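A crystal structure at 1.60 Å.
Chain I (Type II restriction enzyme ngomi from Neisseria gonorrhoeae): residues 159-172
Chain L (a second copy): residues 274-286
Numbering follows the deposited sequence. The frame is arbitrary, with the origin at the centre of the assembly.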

# COMPACT_ATOMS: atom_id res chain seq x y z
N LEU I 159 -7.45 32.72 21.56
CA LEU I 159 -7.96 31.46 21.00
C LEU I 159 -7.82 30.24 21.90
O LEU I 159 -8.73 29.41 21.96
N VAL I 160 -6.69 30.11 22.59
CA VAL I 160 -6.48 28.95 23.44
C VAL I 160 -5.83 29.25 24.81
O VAL I 160 -5.16 30.27 24.99
N ASP I 161 -6.10 28.35 25.76
CA ASP I 161 -5.43 28.39 27.07
C ASP I 161 -4.98 26.95 27.32
O ASP I 161 -5.00 26.15 26.38
N GLU I 162 -4.57 26.60 28.53
CA GLU I 162 -4.07 25.25 28.79
C GLU I 162 -5.09 24.11 28.88
O GLU I 162 -4.71 22.95 29.01
N ASN I 163 -6.37 24.44 28.79
CA ASN I 163 -7.42 23.44 28.90
C ASN I 163 -8.21 23.15 27.62
O ASN I 163 -9.24 22.48 27.69
N ILE I 164 -7.74 23.64 26.49
CA ILE I 164 -8.43 23.42 25.20
C ILE I 164 -7.36 23.14 24.14
O ILE I 164 -6.25 23.65 24.26
N ALA I 165 -7.68 22.33 23.12
CA ALA I 165 -6.72 22.02 22.04
C ALA I 165 -5.39 21.58 22.64
O ALA I 165 -4.30 21.99 22.19
N THR I 166 -5.50 20.71 23.64
CA THR I 166 -4.34 20.25 24.38
C THR I 166 -3.41 19.26 23.72
O THR I 166 -2.29 19.03 24.23
N TYR I 167 -3.81 18.72 22.57
CA TYR I 167 -2.98 17.75 21.86
C TYR I 167 -2.57 18.26 20.49
O TYR I 167 -1.97 17.51 19.70
N ALA I 168 -2.86 19.53 20.21
CA ALA I 168 -2.53 20.13 18.90
C ALA I 168 -1.04 19.99 18.64
O ALA I 168 -0.20 20.39 19.45
N SER I 169 -0.70 19.46 17.48
CA SER I 169 0.69 19.25 17.13
C SER I 169 1.60 20.47 17.19
O SER I 169 2.77 20.35 17.55
N LEU I 170 1.07 21.64 16.84
CA LEU I 170 1.90 22.84 16.83
C LEU I 170 2.23 23.39 18.18
O LEU I 170 3.12 24.25 18.28
N ARG I 171 1.55 22.93 19.23
CA ARG I 171 1.83 23.53 20.53
C ARG I 171 3.07 23.00 21.21
O ARG I 171 3.26 21.81 21.36
N ALA I 172 3.92 23.95 21.57
CA ALA I 172 5.19 23.66 22.23
C ALA I 172 4.97 23.18 23.67
O ALA I 172 4.04 23.63 24.35
N LEU L 274 -5.64 9.60 18.67
CA LEU L 274 -6.93 10.20 19.04
C LEU L 274 -6.74 11.51 19.80
O LEU L 274 -5.96 11.59 20.75
N LYS L 275 -7.48 12.53 19.37
CA LYS L 275 -7.43 13.87 19.98
C LYS L 275 -8.85 14.41 20.14
O LYS L 275 -9.83 13.70 19.86
N ASP L 276 -8.99 15.65 20.61
CA ASP L 276 -10.31 16.26 20.78
C ASP L 276 -10.67 17.05 19.51
O ASP L 276 -9.79 17.47 18.76
N ILE L 277 -11.96 17.26 19.27
CA ILE L 277 -12.37 18.06 18.12
C ILE L 277 -11.66 19.44 18.16
O ILE L 277 -11.32 19.99 17.10
N SER L 278 -11.40 19.98 19.36
CA SER L 278 -10.74 21.30 19.44
C SER L 278 -9.30 21.31 18.95
O SER L 278 -8.74 22.39 18.69
N ASP L 279 -8.69 20.14 18.79
CA ASP L 279 -7.33 20.05 18.28
C ASP L 279 -7.30 20.11 16.77
O ASP L 279 -6.27 20.45 16.18
N LEU L 280 -8.42 19.77 16.12
CA LEU L 280 -8.43 19.73 14.66
C LEU L 280 -8.08 21.02 13.90
O LEU L 280 -7.24 20.98 13.00
N PRO L 281 -8.69 22.17 14.25
CA PRO L 281 -8.35 23.42 13.52
C PRO L 281 -6.83 23.71 13.54
O PRO L 281 -6.23 24.04 12.51
N LEU L 282 -6.21 23.61 14.71
CA LEU L 282 -4.76 23.83 14.77
C LEU L 282 -3.97 22.76 14.01
O LEU L 282 -2.95 23.07 13.40
N ASP L 283 -4.44 21.51 14.02
CA ASP L 283 -3.72 20.46 13.29
C ASP L 283 -3.83 20.71 11.77
O ASP L 283 -2.96 20.25 11.02
N LEU L 284 -4.87 21.42 11.34
CA LEU L 284 -5.01 21.76 9.91
C LEU L 284 -4.09 22.93 9.54
O LEU L 284 -4.01 23.33 8.37
N ALA L 285 -3.39 23.48 10.52
CA ALA L 285 -2.50 24.62 10.28
C ALA L 285 -1.02 24.28 10.22
O ALA L 285 -0.18 25.17 10.07
N VAL L 286 -0.67 22.99 10.29
CA VAL L 286 0.76 22.63 10.28
C VAL L 286 1.41 22.97 8.93
O VAL L 286 2.60 23.30 8.93
OXT VAL L 286 0.70 22.90 7.90

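Chain I crosses this contact as a run of turns without helix or strand, and side chains of chain L bond to several of its backbone groups. Ser L278, with chi1 p, points toward chain I; its OG donates to Asp L276 OD2 (2.7 Å) and accepts from Ala I165 N (3.0 Å), a double role that suits a hydroxyl. Asp L279 leaves its backbone sideways, but chi1 m brings the carboxylate into the turn from Ala I165 to Ala I168. There OD1 accepts from Tyr I167 N (2.8 Å), although the position of this oxygen is less certain, while OD2 accepts from Asp L276 N (2.9 Å) and from water 1 (2.7 Å). That water also hydrogen-bonds Thr I166 OG1 at 2.8 Å, so a threonine whose CB points away still joins the network.

Lys L275 is extended, m then t throughout, and carries its amine past the Tyr I167 side chain: NZ donates to Tyr I167 O (2.9 Å) and forms a salt bridge with Asp L283 OD2 (2.9 Å). The other oxygen of Asp L283 (chi1 m), OD1, accepts from Ser I169 N (2.9 Å) and from water 2 (2.8 Å), which in turn accepts from Leu I170 N (2.8 Å).

Beside this polar row lies an apolar one. Leu L282 (m, t) points toward chain I; its CB meets Ala I168 CB at 3.7 Å, and its CD1 reaches Ala I165 CB (4.0 Å) and Val I160 CG1 (4.2 Å). Leu I170, also m, t, points the other way across the contact, placing CD1 4.1 Å from Ala L285 CB and CG 4.0 Å from Val L286 CG1. Arg I171 folds back at chi3 p, and its NH1 donates to Ala I165 O (2.9 Å), bracing the turn.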

# COMPACT_ATOMS: atom_id res chain seq x y z
CB LEU I 159 -7.27 31.17 19.66
CG LEU I 159 -7.31 32.23 18.56
CD1 LEU I 159 -6.65 31.66 17.28
CD2 LEU I 159 -8.76 32.64 18.28
CB VAL I 160 -5.54 27.89 22.75
CG1 VAL I 160 -6.13 27.46 21.39
CG2 VAL I 160 -4.10 28.47 22.57
CB ASP I 161 -6.33 28.96 28.18
CG ASP I 161 -7.50 28.08 28.56
OD1 ASP I 161 -7.70 26.97 28.01
OD2 ASP I 161 -8.25 28.54 29.45
CB GLU I 162 -3.25 25.22 30.10
CG GLU I 162 -4.10 25.33 31.36
CD GLU I 162 -4.41 26.76 31.79
OE1 GLU I 162 -4.22 27.72 31.00
OE2 GLU I 162 -4.85 26.93 32.95
CB ASN I 163 -8.40 23.84 30.00
CG ASN I 163 -7.73 23.97 31.34
OD1 ASN I 163 -6.99 23.09 31.76
ND2 ASN I 163 -7.98 25.07 32.03
CB ILE I 164 -9.25 24.68 24.81
CG1 ILE I 164 -10.11 24.41 23.57
CG2 ILE I 164 -8.34 25.88 24.59
CD1 ILE I 164 -11.37 23.58 23.84
CB ALA I 165 -6.52 23.26 21.14
CB THR I 166 -4.76 19.70 25.76
OG1 THR I 166 -5.50 18.50 25.59
CG2 THR I 166 -5.63 20.71 26.49
CB TYR I 167 -3.73 16.41 21.70
CG TYR I 167 -4.07 15.77 23.03
CD1 TYR I 167 -5.38 15.68 23.47
CD2 TYR I 167 -3.06 15.29 23.87
CE1 TYR I 167 -5.69 15.14 24.71
CE2 TYR I 167 -3.37 14.74 25.11
CZ TYR I 167 -4.68 14.67 25.51
OH TYR I 167 -5.01 14.15 26.74
CB ALA I 168 -2.93 21.60 18.86
CB SER I 169 0.78 18.66 15.71
OG SER I 169 0.15 17.38 15.69
CB LEU I 170 1.23 23.95 16.05
CG LEU I 170 1.27 23.75 14.54
CD1 LEU I 170 0.31 24.73 13.86
CD2 LEU I 170 2.72 24.01 14.06
CB ARG I 171 0.59 23.43 21.42
CG ARG I 171 -0.51 24.29 20.84
CD ARG I 171 -1.78 24.25 21.65
NE ARG I 171 -1.67 25.09 22.85
CZ ARG I 171 -2.64 25.20 23.75
NH1 ARG I 171 -3.76 24.51 23.56
NH2 ARG I 171 -2.50 26.00 24.80
CB ALA I 172 6.06 24.91 22.21
CB LEU L 274 -7.71 9.21 19.94
CG LEU L 274 -9.13 9.61 20.38
CD1 LEU L 274 -10.08 9.66 19.17
CD2 LEU L 274 -9.64 8.59 21.40
CB LYS L 275 -6.60 14.81 19.08
CG LYS L 275 -5.15 14.38 18.89
CD LYS L 275 -4.39 15.41 18.04
CE LYS L 275 -2.96 14.99 17.78
NZ LYS L 275 -2.20 16.13 17.14
CB ASP L 276 -10.27 17.25 21.96
CG ASP L 276 -11.62 17.84 22.26
OD1 ASP L 276 -12.53 17.08 22.66
OD2 ASP L 276 -11.82 19.07 22.10
CB ILE L 277 -13.92 18.22 18.13
CG1 ILE L 277 -14.40 19.05 16.95
CG2 ILE L 277 -14.36 18.85 19.42
CD1 ILE L 277 -14.10 18.41 15.64
CB SER L 278 -10.80 21.86 20.88
OG SER L 278 -10.00 21.07 21.75
CB ASP L 279 -6.67 18.73 18.69
CG ASP L 279 -6.45 18.63 20.17
OD1 ASP L 279 -5.71 19.47 20.70
OD2 ASP L 279 -7.02 17.72 20.82
CB LEU L 280 -9.76 19.14 14.16
CG LEU L 280 -9.90 19.06 12.62
CD1 LEU L 280 -8.79 18.23 12.01
CD2 LEU L 280 -11.26 18.38 12.29
CB PRO L 281 -9.17 24.49 14.26
CG PRO L 281 -10.39 23.70 14.78
CD PRO L 281 -9.74 22.41 15.27
CB LEU L 282 -4.27 23.90 16.25
CG LEU L 282 -4.37 25.30 16.85
CD1 LEU L 282 -4.29 25.19 18.39
CD2 LEU L 282 -3.24 26.21 16.30
CB ASP L 283 -4.25 19.08 13.65
CG ASP L 283 -3.67 18.58 14.97
OD1 ASP L 283 -2.84 19.31 15.55
OD2 ASP L 283 -4.03 17.47 15.41
CB LEU L 284 -6.46 22.15 9.60
CG LEU L 284 -7.47 21.01 9.70
CD1 LEU L 284 -8.88 21.53 9.39
CD2 LEU L 284 -7.10 19.92 8.69
CB ALA L 285 -2.75 25.72 11.36
CB VAL L 286 0.96 21.12 10.56
CG1 VAL L 286 0.45 20.76 11.96
CG2 VAL L 286 0.25 20.32 9.51
O HOH W 1 -7.32 18.42 23.42
O HOH W 2 -1.44 21.79 15.50